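Local atomic coordinates of transmembrane oligosaccharyl transferase (Archaeoglobus fulgidus, PDB entry 3WAJ), a protein that is a membrane-embedded transferase of the STT3 and AglB family, combining a helical transmembrane part of the GT-C type with a soluble carboxy-terminal part. Residues I321-T324 / A325-G329; F219-A222 / P223-A227; V736-T739 / M740-E744; W656-P659 / L660-I664. All coordinates share one frame; numbering follows the deposited sequence.

Interaction 1: I321-T324 / A325-G329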
ATOM      1  N   ILE A 321      26.870  16.387  27.431  1.00 60.63           N
ATOM      2  CA  ILE A 321      26.571  17.392  26.411  1.00 64.35           C
ATOM      3  C   ILE A 321      27.636  17.394  25.312  1.00 69.15           C
ATOM      4  O   ILE A 321      27.326  17.425  24.112  1.00 70.15           O
ATOM      5  CB  ILE A 321      26.510  18.795  27.017  1.00 63.72           C
ATOM      6  CG1 ILE A 321      25.374  18.893  28.040  1.00 60.53           C
ATOM      7  CG2 ILE A 321      26.347  19.828  25.920  1.00 65.10           C
ATOM      8  CD1 ILE A 321      24.026  18.607  27.461  1.00 63.05           C
ATOM      9  N   VAL A 322      28.893  17.345  25.740  1.00 63.80           N
ATOM     10  CA  VAL A 322      30.024  17.361  24.827  1.00 62.32           C
ATOM     11  C   VAL A 322      30.079  16.079  24.017  1.00 67.13           C
ATOM     12  O   VAL A 322      30.250  16.118  22.799  1.00 70.76           O
ATOM     13  CB  VAL A 322      31.339  17.557  25.591  1.00 62.09           C
ATOM     14  CG1 VAL A 322      32.519  17.035  24.786  1.00 58.18           C
ATOM     15  CG2 VAL A 322      31.514  19.030  25.965  1.00 60.45           C
ATOM     16  N   LEU A 323      29.928  14.949  24.704  1.00 68.85           N
ATOM     17  CA  LEU A 323      29.920  13.636  24.059  1.00 70.65           C
ATOM     18  C   LEU A 323      28.911  13.565  22.912  1.00 75.82           C
ATOM     19  O   LEU A 323      29.247  13.114  21.819  1.00 75.31           O
ATOM     20  CB  LEU A 323      29.618  12.538  25.083  1.00 71.00           C
ATOM     21  CG  LEU A 323      30.084  11.098  24.820  1.00 72.32           C
ATOM     22  CD1 LEU A 323      28.901  10.159  24.641  1.00 74.12           C
ATOM     23  CD2 LEU A 323      31.025  11.009  23.626  1.00 70.90           C
ATOM     24  N   THR A 324      27.683  14.014  23.160  1.00 79.92           N
ATOM     25  CA  THR A 324      26.651  14.000  22.125  1.00 87.07           C
ATOM     26  C   THR A 324      26.980  14.960  20.984  1.00 90.18           C
ATOM     27  O   THR A 324      26.736  14.642  19.819  1.00 92.02           O
ATOM     28  CB  THR A 324      25.248  14.332  22.682  1.00 90.05           C
ATOM     29  OG1 THR A 324      25.156  15.735  22.952  1.00 98.25           O
ATOM     30  CG2 THR A 324      24.971  13.541  23.948  1.00 83.49           C
ATOM     31  N   ALA A 325      27.521  16.131  21.323  1.00 89.37           N
ATOM     32  CA  ALA A 325      27.924  17.126  20.326  1.00 85.12           C
ATOM     33  C   ALA A 325      28.856  16.510  19.287  1.00 85.20           C
ATOM     34  O   ALA A 325      28.636  16.648  18.081  1.00 84.85           O
ATOM     35  CB  ALA A 325      28.594  18.305  20.997  1.00 81.95           C
ATOM     36  N   LEU A 326      29.890  15.825  19.770  1.00 84.34           N
ATOM     37  CA  LEU A 326      30.830  15.114  18.908  1.00 87.12           C
ATOM     38  C   LEU A 326      30.152  14.053  18.042  1.00 91.63           C
ATOM     39  O   LEU A 326      30.376  14.000  16.830  1.00 96.09           O
ATOM     40  CB  LEU A 326      31.948  14.478  19.737  1.00 84.44           C
ATOM     41  CG  LEU A 326      32.789  15.472  20.535  1.00 85.74           C
ATOM     42  CD1 LEU A 326      34.003  14.795  21.148  1.00 82.60           C
ATOM     43  CD2 LEU A 326      33.204  16.645  19.657  1.00 86.45           C
ATOM     44  N   ILE A 327      29.336  13.205  18.666  1.00 88.65           N
ATOM     45  CA  ILE A 327      28.559  12.209  17.931  1.00 88.12           C
ATOM     46  C   ILE A 327      27.703  12.893  16.856  1.00 96.39           C
ATOM     47  O   ILE A 327      27.684  12.461  15.698  1.00 98.11           O
ATOM     48  CB  ILE A 327      27.668  11.375  18.873  1.00 77.97           C
ATOM     49  CG1 ILE A 327      28.521  10.629  19.897  1.00 76.60           C
ATOM     50  CG2 ILE A 327      26.821  10.382  18.087  1.00 72.63           C
ATOM     51  CD1 ILE A 327      27.783  10.349  21.193  1.00 79.51           C
ATOM     52  N   MET A 328      27.011  13.963  17.249  1.00100.00           N
ATOM     53  CA  MET A 328      26.301  14.837  16.312  1.00101.90           C
ATOM     54  C   MET A 328      27.252  15.368  15.239  1.00106.75           C
ATOM     55  O   MET A 328      26.907  15.406  14.059  1.00108.50           O
ATOM     56  CB  MET A 328      25.673  16.027  17.054  1.00 97.41           C
ATOM     57  CG  MET A 328      24.154  15.992  17.184  1.00 93.31           C
ATOM     58  SD  MET A 328      23.555  14.616  18.181  1.00118.74           S
ATOM     59  CE  MET A 328      21.863  15.128  18.478  1.00 71.67           C
ATOM     60  N   GLY A 329      28.449  15.776  15.665  1.00108.13           N
ATOM     61  CA  GLY A 329      29.458  16.329  14.777  1.00107.56           C
ATOM     62  C   GLY A 329      29.932  15.396  13.677  1.00109.16           C
ATOM     63  O   GLY A 329      29.828  15.732  12.497  1.00110.74           O
TER

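Interaction 2: F219-A222 / P223-A227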
ATOM      1  N   PHE A 219      15.833   0.615  13.475  1.00 43.63           N
ATOM      2  CA  PHE A 219      17.028   1.049  14.204  1.00 42.68           C
ATOM      3  C   PHE A 219      16.714   2.325  14.993  1.00 40.38           C
ATOM      4  O   PHE A 219      17.403   2.657  15.944  1.00 41.34           O
ATOM      5  CB  PHE A 219      18.182   1.310  13.228  1.00 41.20           C
ATOM      6  CG  PHE A 219      17.909   2.444  12.277  1.00 41.27           C
ATOM      7  CD1 PHE A 219      18.204   3.759  12.639  1.00 43.59           C
ATOM      8  CD2 PHE A 219      17.319   2.205  11.048  1.00 33.97           C
ATOM      9  CE1 PHE A 219      17.919   4.816  11.788  1.00 39.43           C
ATOM     10  CE2 PHE A 219      17.041   3.252  10.182  1.00 38.23           C
ATOM     11  CZ  PHE A 219      17.343   4.563  10.556  1.00 39.51           C
ATOM     12  N   ILE A 220      15.673   3.037  14.569  1.00 39.09           N
ATOM     13  CA  ILE A 220      15.235   4.275  15.207  1.00 42.37           C
ATOM     14  C   ILE A 220      14.946   4.119  16.706  1.00 44.36           C
ATOM     15  O   ILE A 220      15.012   5.091  17.447  1.00 53.44           O
ATOM     16  CB  ILE A 220      13.985   4.859  14.474  1.00 52.03           C
ATOM     17  CG1 ILE A 220      13.896   6.371  14.666  1.00 54.92           C
ATOM     18  CG2 ILE A 220      12.700   4.199  14.970  1.00 47.13           C
ATOM     19  CD1 ILE A 220      15.136   7.101  14.287  1.00 63.99           C
ATOM     20  N   ILE A 221      14.635   2.905  17.158  1.00 41.07           N
ATOM     21  CA  ILE A 221      14.435   2.668  18.588  1.00 39.91           C
ATOM     22  C   ILE A 221      15.750   2.897  19.351  1.00 49.85           C
ATOM     23  O   ILE A 221      15.747   3.200  20.545  1.00 54.53           O
ATOM     24  CB  ILE A 221      13.885   1.241  18.860  1.00 48.11           C
ATOM     25  CG1 ILE A 221      13.505   1.065  20.328  1.00 47.36           C
ATOM     26  CG2 ILE A 221      14.909   0.191  18.508  1.00 49.74           C
ATOM     27  CD1 ILE A 221      12.391   1.965  20.771  1.00 49.58           C
ATOM     28  N   ALA A 222      16.881   2.770  18.657  1.00 50.62           N
ATOM     29  CA  ALA A 222      18.180   2.963  19.314  1.00 50.06           C
ATOM     30  C   ALA A 222      18.432   4.409  19.806  1.00 48.43           C
ATOM     31  O   ALA A 222      18.772   4.598  20.976  1.00 46.73           O
ATOM     32  CB  ALA A 222      19.345   2.425  18.458  1.00 40.62           C
ATOM     33  N   PRO A 223      18.274   5.425  18.922  1.00 45.09           N
ATOM     34  CA  PRO A 223      18.359   6.818  19.385  1.00 38.54           C
ATOM     35  C   PRO A 223      17.383   7.109  20.522  1.00 44.52           C
ATOM     36  O   PRO A 223      17.723   7.846  21.450  1.00 54.47           O
ATOM     37  CB  PRO A 223      17.937   7.626  18.157  1.00 42.97           C
ATOM     38  CG  PRO A 223      18.239   6.755  16.993  1.00 44.11           C
ATOM     39  CD  PRO A 223      18.104   5.339  17.456  1.00 42.11           C
ATOM     40  N   ILE A 224      16.185   6.532  20.452  1.00 43.68           N
ATOM     41  CA  ILE A 224      15.171   6.742  21.489  1.00 42.94           C
ATOM     42  C   ILE A 224      15.667   6.323  22.875  1.00 44.57           C
ATOM     43  O   ILE A 224      15.656   7.117  23.808  1.00 46.89           O
ATOM     44  CB  ILE A 224      13.846   6.025  21.142  1.00 44.22           C
ATOM     45  CG1 ILE A 224      13.165   6.707  19.946  1.00 43.08           C
ATOM     46  CG2 ILE A 224      12.903   5.999  22.338  1.00 37.67           C
ATOM     47  CD1 ILE A 224      11.914   5.990  19.468  1.00 41.57           C
ATOM     48  N   ILE A 225      16.102   5.074  23.000  1.00 46.42           N
ATOM     49  CA  ILE A 225      16.678   4.575  24.244  1.00 44.06           C
ATOM     50  C   ILE A 225      17.904   5.378  24.689  1.00 50.43           C
ATOM     51  O   ILE A 225      18.109   5.597  25.881  1.00 54.00           O
ATOM     52  CB  ILE A 225      17.044   3.084  24.125  1.00 43.29           C
ATOM     53  CG1 ILE A 225      15.791   2.270  23.821  1.00 45.29           C
ATOM     54  CG2 ILE A 225      17.708   2.579  25.411  1.00 47.90           C
ATOM     55  CD1 ILE A 225      16.049   0.787  23.640  1.00 46.64           C
ATOM     56  N   LEU A 226      18.722   5.816  23.736  1.00 51.52           N
ATOM     57  CA  LEU A 226      19.898   6.610  24.084  1.00 47.70           C
ATOM     58  C   LEU A 226      19.480   7.954  24.662  1.00 47.85           C
ATOM     59  O   LEU A 226      20.155   8.485  25.537  1.00 52.38           O
ATOM     60  CB  LEU A 226      20.821   6.793  22.886  1.00 42.60           C
ATOM     61  CG  LEU A 226      21.625   5.559  22.498  1.00 45.21           C
ATOM     62  CD1 LEU A 226      22.364   5.832  21.198  1.00 45.53           C
ATOM     63  CD2 LEU A 226      22.603   5.171  23.606  1.00 45.86           C
ATOM     64  N   ALA A 227      18.357   8.493  24.192  1.00 44.85           N
ATOM     65  CA  ALA A 227      17.791   9.695  24.810  1.00 43.22           C
ATOM     66  C   ALA A 227      17.425   9.459  26.284  1.00 48.39           C
ATOM     67  O   ALA A 227      17.544  10.376  27.104  1.00 47.94           O
ATOM     68  CB  ALA A 227      16.594  10.216  24.016  1.00 38.19           C
TER

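Interaction 3: V736-T739 / M740-E744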
ATOM      1  N   VAL A 736     -22.581  13.749  -3.006  1.00 55.27           N
ATOM      2  CA  VAL A 736     -21.670  12.683  -3.424  1.00 52.89           C
ATOM      3  C   VAL A 736     -21.720  12.414  -4.927  1.00 48.62           C
ATOM      4  O   VAL A 736     -22.687  12.759  -5.619  1.00 48.45           O
ATOM      5  CB  VAL A 736     -21.828  11.361  -2.613  1.00 48.87           C
ATOM      6  CG1 VAL A 736     -22.402  11.641  -1.224  1.00 51.72           C
ATOM      7  CG2 VAL A 736     -22.685  10.372  -3.355  1.00 42.21           C
ATOM      8  N   SER A 737     -20.654  11.807  -5.427  1.00 40.89           N
ATOM      9  CA  SER A 737     -20.480  11.651  -6.856  1.00 45.18           C
ATOM     10  C   SER A 737     -21.034  10.287  -7.285  1.00 44.39           C
ATOM     11  O   SER A 737     -21.340   9.446  -6.426  1.00 46.74           O
ATOM     12  CB  SER A 737     -19.003  11.828  -7.212  1.00 44.72           C
ATOM     13  OG  SER A 737     -18.276  10.663  -6.913  1.00 57.93           O
ATOM     14  N   PRO A 738     -21.216  10.074  -8.602  1.00 38.16           N
ATOM     15  CA  PRO A 738     -21.838   8.802  -9.012  1.00 36.50           C
ATOM     16  C   PRO A 738     -20.904   7.610  -8.817  1.00 38.13           C
ATOM     17  O   PRO A 738     -19.678   7.810  -8.716  1.00 34.54           O
ATOM     18  CB  PRO A 738     -22.090   8.995 -10.517  1.00 32.09           C
ATOM     19  CG  PRO A 738     -21.984  10.514 -10.757  1.00 28.90           C
ATOM     20  CD  PRO A 738     -20.980  10.984  -9.746  1.00 31.45           C
ATOM     21  N   THR A 739     -21.475   6.398  -8.766  1.00 31.10           N
ATOM     22  CA  THR A 739     -20.685   5.165  -8.782  1.00 29.45           C
ATOM     23  C   THR A 739     -19.848   5.135 -10.052  1.00 33.32           C
ATOM     24  O   THR A 739     -20.240   5.709 -11.076  1.00 36.07           O
ATOM     25  CB  THR A 739     -21.568   3.903  -8.736  1.00 35.57           C
ATOM     26  OG1 THR A 739     -22.412   3.883  -9.891  1.00 38.17           O
ATOM     27  CG2 THR A 739     -22.422   3.860  -7.458  1.00 31.83           C
ATOM     28  N   MET A 740     -18.718   4.443  -9.999  1.00 40.86           N
ATOM     29  CA  MET A 740     -17.754   4.499 -11.099  1.00 43.70           C
ATOM     30  C   MET A 740     -18.302   4.025 -12.448  1.00 38.31           C
ATOM     31  O   MET A 740     -17.982   4.603 -13.488  1.00 42.46           O
ATOM     32  CB  MET A 740     -16.469   3.765 -10.719  1.00 40.71           C
ATOM     33  CG  MET A 740     -15.616   4.581  -9.761  1.00 47.16           C
ATOM     34  SD  MET A 740     -14.160   3.719  -9.142  1.00 51.70           S
ATOM     35  CE  MET A 740     -14.978   2.306  -8.360  1.00 28.78           C
ATOM     36  N   GLY A 741     -19.129   2.986 -12.427  1.00 24.39           N
ATOM     37  CA  GLY A 741     -19.819   2.539 -13.629  1.00 26.03           C
ATOM     38  C   GLY A 741     -20.664   3.636 -14.260  1.00 28.96           C
ATOM     39  O   GLY A 741     -20.680   3.824 -15.490  1.00 26.20           O
ATOM     40  N   THR A 742     -21.363   4.381 -13.418  1.00 32.97           N
ATOM     41  CA  THR A 742     -22.126   5.524 -13.899  1.00 37.39           C
ATOM     42  C   THR A 742     -21.182   6.618 -14.417  1.00 31.93           C
ATOM     43  O   THR A 742     -21.453   7.273 -15.441  1.00 34.29           O
ATOM     44  CB  THR A 742     -23.048   6.055 -12.809  1.00 35.25           C
ATOM     45  OG1 THR A 742     -24.011   5.043 -12.494  1.00 38.28           O
ATOM     46  CG2 THR A 742     -23.755   7.318 -13.264  1.00 31.81           C
ATOM     47  N   GLN A 743     -20.061   6.807 -13.739  1.00 33.97           N
ATOM     48  CA  GLN A 743     -19.102   7.811 -14.202  1.00 33.06           C
ATOM     49  C   GLN A 743     -18.635   7.506 -15.606  1.00 30.89           C
ATOM     50  O   GLN A 743     -18.506   8.408 -16.430  1.00 31.09           O
ATOM     51  CB  GLN A 743     -17.914   7.902 -13.257  1.00 28.60           C
ATOM     52  CG  GLN A 743     -18.285   8.323 -11.863  1.00 29.33           C
ATOM     53  CD  GLN A 743     -17.062   8.591 -11.036  1.00 28.77           C
ATOM     54  OE1 GLN A 743     -15.978   8.767 -11.582  1.00 34.25           O
ATOM     55  NE2 GLN A 743     -17.216   8.613  -9.713  1.00 25.57           N
ATOM     56  N   GLU A 744     -18.374   6.230 -15.873  1.00 30.58           N
ATOM     57  CA  GLU A 744     -17.925   5.817 -17.205  1.00 34.92           C
ATOM     58  C   GLU A 744     -19.030   6.082 -18.249  1.00 39.62           C
ATOM     59  O   GLU A 744     -18.760   6.591 -19.347  1.00 35.06           O
ATOM     60  CB  GLU A 744     -17.538   4.334 -17.193  1.00 30.27           C
ATOM     61  CG  GLU A 744     -17.497   3.695 -18.576  1.00 35.30           C
ATOM     62  CD  GLU A 744     -17.119   2.213 -18.526  1.00 46.03           C
ATOM     63  OE1 GLU A 744     -17.739   1.401 -19.254  1.00 45.62           O
ATOM     64  OE2 GLU A 744     -16.190   1.863 -17.760  1.00 46.95           O
TER

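Interaction 4: W656-P659 / L660-I664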
ATOM      1  N   TRP A 656     -18.024  28.374 -13.142  1.00 47.42           N
ATOM      2  CA  TRP A 656     -18.345  29.797 -13.054  1.00 48.37           C
ATOM      3  C   TRP A 656     -19.340  30.192 -14.128  1.00 49.34           C
ATOM      4  O   TRP A 656     -19.849  31.310 -14.125  1.00 55.64           O
ATOM      5  CB  TRP A 656     -17.075  30.652 -13.140  1.00 48.90           C
ATOM      6  CG  TRP A 656     -16.121  30.319 -12.058  1.00 45.99           C
ATOM      7  CD1 TRP A 656     -14.986  29.560 -12.162  1.00 48.27           C
ATOM      8  CD2 TRP A 656     -16.246  30.675 -10.673  1.00 45.72           C
ATOM      9  NE1 TRP A 656     -14.386  29.446 -10.926  1.00 50.62           N
ATOM     10  CE2 TRP A 656     -15.143  30.115  -9.996  1.00 46.36           C
ATOM     11  CE3 TRP A 656     -17.185  31.414  -9.943  1.00 50.13           C
ATOM     12  CZ2 TRP A 656     -14.944  30.288  -8.620  1.00 50.19           C
ATOM     13  CZ3 TRP A 656     -16.991  31.583  -8.580  1.00 52.47           C
ATOM     14  CH2 TRP A 656     -15.876  31.025  -7.930  1.00 53.20           C
ATOM     15  N   ASP A 657     -19.616  29.264 -15.044  1.00 43.66           N
ATOM     16  CA  ASP A 657     -20.629  29.470 -16.077  1.00 46.38           C
ATOM     17  C   ASP A 657     -21.978  28.898 -15.654  1.00 49.43           C
ATOM     18  O   ASP A 657     -22.956  28.953 -16.404  1.00 50.72           O
ATOM     19  CB  ASP A 657     -20.183  28.815 -17.388  1.00 56.69           C
ATOM     20  CG  ASP A 657     -19.041  29.549 -18.042  1.00 69.27           C
ATOM     21  OD1 ASP A 657     -19.127  30.788 -18.149  1.00 72.21           O
ATOM     22  OD2 ASP A 657     -18.057  28.886 -18.439  1.00 77.86           O
ATOM     23  N   ILE A 658     -22.015  28.338 -14.448  1.00 46.02           N
ATOM     24  CA  ILE A 658     -23.197  27.670 -13.932  1.00 39.68           C
ATOM     25  C   ILE A 658     -24.015  28.637 -13.064  1.00 42.24           C
ATOM     26  O   ILE A 658     -23.517  29.113 -12.040  1.00 49.85           O
ATOM     27  CB  ILE A 658     -22.802  26.420 -13.120  1.00 40.18           C
ATOM     28  CG1 ILE A 658     -22.094  25.398 -14.019  1.00 39.51           C
ATOM     29  CG2 ILE A 658     -24.019  25.804 -12.453  1.00 34.54           C
ATOM     30  CD1 ILE A 658     -21.478  24.241 -13.248  1.00 36.35           C
ATOM     31  N   PRO A 659     -25.264  28.937 -13.486  1.00 41.33           N
ATOM     32  CA  PRO A 659     -26.123  29.879 -12.753  1.00 45.62           C
ATOM     33  C   PRO A 659     -26.214  29.443 -11.306  1.00 48.19           C
ATOM     34  O   PRO A 659     -26.267  28.234 -11.061  1.00 43.88           O
ATOM     35  CB  PRO A 659     -27.502  29.698 -13.410  1.00 40.73           C
ATOM     36  CG  PRO A 659     -27.224  29.199 -14.762  1.00 41.05           C
ATOM     37  CD  PRO A 659     -25.929  28.407 -14.695  1.00 42.57           C
ATOM     38  N   LEU A 660     -26.205  30.397 -10.376  1.00 53.33           N
ATOM     39  CA  LEU A 660     -26.415  30.089  -8.963  1.00 53.41           C
ATOM     40  C   LEU A 660     -27.696  29.264  -8.806  1.00 52.22           C
ATOM     41  O   LEU A 660     -28.622  29.385  -9.617  1.00 52.25           O
ATOM     42  CB  LEU A 660     -26.506  31.376  -8.128  1.00 55.05           C
ATOM     43  CG  LEU A 660     -25.210  32.142  -7.826  1.00 53.27           C
ATOM     44  CD1 LEU A 660     -25.477  33.501  -7.157  1.00 57.07           C
ATOM     45  CD2 LEU A 660     -24.300  31.305  -6.969  1.00 43.50           C
ATOM     46  N   ASN A 661     -27.726  28.422  -7.773  1.00 52.16           N
ATOM     47  CA  ASN A 661     -28.886  27.592  -7.435  1.00 54.39           C
ATOM     48  C   ASN A 661     -29.188  26.478  -8.446  1.00 54.92           C
ATOM     49  O   ASN A 661     -30.314  25.980  -8.523  1.00 56.39           O
ATOM     50  CB  ASN A 661     -30.130  28.456  -7.189  1.00 60.89           C
ATOM     51  CG  ASN A 661     -29.911  29.503  -6.123  1.00 71.00           C
ATOM     52  OD1 ASN A 661     -29.265  29.244  -5.106  1.00 71.91           O
ATOM     53  ND2 ASN A 661     -30.442  30.705  -6.355  1.00 77.93           N
ATOM     54  N   SER A 662     -28.182  26.098  -9.226  1.00 44.60           N
ATOM     55  CA  SER A 662     -28.326  24.985 -10.143  1.00 39.19           C
ATOM     56  C   SER A 662     -28.138  23.695  -9.372  1.00 37.45           C
ATOM     57  O   SER A 662     -27.564  23.690  -8.298  1.00 38.29           O
ATOM     58  CB  SER A 662     -27.259  25.057 -11.234  1.00 38.53           C
ATOM     59  OG  SER A 662     -27.609  25.993 -12.222  1.00 39.71           O
ATOM     60  N   ILE A 663     -28.606  22.583  -9.903  1.00 41.46           N
ATOM     61  CA  ILE A 663     -28.105  21.338  -9.355  1.00 46.56           C
ATOM     62  C   ILE A 663     -26.997  20.803 -10.287  1.00 43.17           C
ATOM     63  O   ILE A 663     -27.194  20.616 -11.486  1.00 43.12           O
ATOM     64  CB  ILE A 663     -29.239  20.337  -8.903  1.00 50.23           C
ATOM     65  CG1 ILE A 663     -29.057  18.956  -9.504  1.00 47.51           C
ATOM     66  CG2 ILE A 663     -30.638  20.906  -9.094  1.00 50.01           C
ATOM     67  CD1 ILE A 663     -28.166  18.106  -8.655  1.00 49.01           C
ATOM     68  N   ILE A 664     -25.805  20.648  -9.721  1.00 41.62           N
ATOM     69  CA  ILE A 664     -24.610  20.293 -10.484  1.00 37.84           C
ATOM     70  C   ILE A 664     -24.208  18.853 -10.189  1.00 39.66           C
ATOM     71  O   ILE A 664     -24.068  18.466  -9.024  1.00 41.88           O
ATOM     72  CB  ILE A 664     -23.417  21.213 -10.098  1.00 38.94           C
ATOM     73  CG1 ILE A 664     -23.757  22.686 -10.346  1.00 39.46           C
ATOM     74  CG2 ILE A 664     -22.144  20.808 -10.847  1.00 30.82           C
ATOM     75  CD1 ILE A 664     -22.814  23.665  -9.659  1.00 37.40           C
TER

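Interaction 1: I321-T324 / A325-G329
Leu323 and Ile327 meet one turn apart on helix 315-332, a helix of the STT3-type transmembrane part, where alpha-helical i to i+4 spacing brings their methyl ends together. Ile327 can be followed outward. Its CB sits beside the backbone of the preceding turn, 3.5 Å from Thr324 O. With CG1 beside the backbone N (chi1 -60°), the longer branch runs back along the helix and over the carbonyl of Leu323, CG1 lying 3.2 Å from Leu323 O. Ile327 CD1 stays against the same oxygen and also reaches the isobutyl end of Leu323, which it crosses at a slant: it is 3.6 Å from Leu323 CD1 and 4.1 Å from Leu323 CD2. Leu323 O is therefore flanked by the ethyl branch of the residue whose amide it accepts.

Beneath the side chains runs the regular bonding of an alpha helix. Met328 N to Thr324 O is short at 2.7 Å and nearly straight (173° at the hydrogen), and Met328 folds its CB and SD near the same oxygen. Leu326 likewise lays CG against Val322 O, the acceptor of its own amide. On another side of the helix Ile321 and Thr324 pack on Phe230 of helix 221-234.

Thr324 is the polar side chain here, and its hydroxyl turns back to the helix itself. Ile321 O accepts both Ala325 N, at 3.1 Å, and Thr324 OG1, at 3.0 Å, from the same face of its carbonyl plane, the hydroxyl standing 36° out of that plane.

Interaction 2: F219-A222 / P223-A227
Pro223 lies against the carbonyl of Phe219 and the side chain of Ile220 near the N-terminal end of helix 221-234, where a short 3-10 segment runs into the alpha helix. A proline nitrogen carries no hydrogen, so Pro223 can donate nothing to the turn before it; instead its CD lies 3.2 Å from Phe219 O. That oxygen is taken by Ala222 N, at 2.8 Å, in keeping with the tighter 3-10 winding. The outer edge of the proline ring meets Ile220, whose side chain crosses it at about a right angle, Ile220 CD1 standing 4.1 Å from Pro223 CG.

Ile224 follows and lays its longer branch along the carbonyl of Ile220, with CG1 3.5 Å from Ile220 O, while its CD1 comes near the CD1 of Ile221. Ile225 N makes an i to i+4 bond to Ile221 O at 3.1 Å, almost straight (176°). Ile225 CG1 lies beside its own backbone N (chi1 -60°), which directs the ethyl branch back over the previous turn and brings CD1 to 4.2 Å from Ile221 CG1. Leu226 continues the series, with its N 3.0 Å from Ala222 O and its CG resting near that oxygen.

Several helices surround this turn. Ile221 and Ile225 pack against helices 163-181 and 199-214, whereas Ala222 and Leu226 touch Phe254 of helix 243-261 and Ser287 of helix 278-303. At the N-terminal side, Phe219 meets Phe279 edge-to-face; together these contacts set the start of helix 221-234 among four other helices of the transmembrane bundle.

Interaction 3: V736-T739 / M740-E744
Gln743 NE2 donates to Pro738 O at 2.8 Å, a nearly straight bond (167°) that ties the first turn of helix 740-755 to the loop leading into it. Pro738 O lies close to the amide plane of Gln743, so the N-H is used in the plane of the amide. The torsions explain the reach: with CG beside the backbone N (chi1 -62°) and the chain extended beyond it, the amide runs back past the helix start. On the way Gln743 CG passes 3.4 Å from Thr739 O, the oxygen that accepts Gln743 N at 2.9 Å. Main chain and side chain of one residue thus hold two successive carbonyls.

Thr739 occupies the N-cap position. Before it, Pro738 directs its CB toward the helix, 3.6 Å from Thr742 CG2. The other branch of Thr742, OG1, is bonded by Glu727 and Trp705. Glu704 accepts from Gly741 N and, weakly, from Thr739 OG1; if ionised, it would probably be favoured by the helix N-terminus.

The start of helix 740-755 touches two others: Thr742 packs on Ala724 of helix 717-732, and Met740 lies against Ile612 and Glu613 of helix 612-615.

Interaction 4: W656-P659 / L660-I664
A type II beta turn from Pro659 to Ser662 reverses the chain, and Ser662, its last residue, bonds back to the first. Ser662 OG donates to Pro659 O at 2.9 Å, approaching 28° out of the carbonyl plane. The main-chain bond that usually closes such a turn is weak here: Ser662 N is 3.4 Å from Pro659 O, with an angle of only 127° at the hydrogen. The hydroxyl can act alongside the amide because OG lies beside the backbone N of its own residue (chi1 -79°), and both donors face the same oxygen. Asn661, third in the turn, has the positive phi that type II geometry requires.

Beyond the turn the chain enters strand 663-664, an outer strand of a small three-stranded antiparallel sheet, where Ile663 makes backbone bonds with Tyr643 of the central strand 640-643. The side chains of Ile658, Pro659 and Ser662 all touch Tyr642 of that strand.

Ile658, just before the turn, and Ile664, two residues beyond it, reach toward each other tip to tip. Ile658 CG2 is 3.7 Å from Ile664 CD1, and the two CD1 methyls of Ile658 and Ile664 are 3.9 Å apart. The same CG2 of Ile658 also rests on the serine, 3.5 Å from Ser662 CB. Pro659 CD also lies 3.8 Å from Ser662 OG.

Interactions 1 and 2 lie in the transmembrane part on neighbouring helices, their centres about 15 Å apart; helix 315-332 packs on helix 221-234 further along from interaction 2. Both repeat the helical i to i+4 pattern, but interaction 1 is a surface contact with one polar side chain, whereas interaction 2 is partly buried, rich in isoleucine, and includes a proline. Interactions 3 and 4 belong to another region; the nearest atoms of interactions 2 and 3 are about 36 Å apart. They share a neighbour, helix 717-732. As with the threonine of interaction 1, side-chain donors serve carbonyls here, a glutamine at a partly buried helix start and a serine at a surface turn.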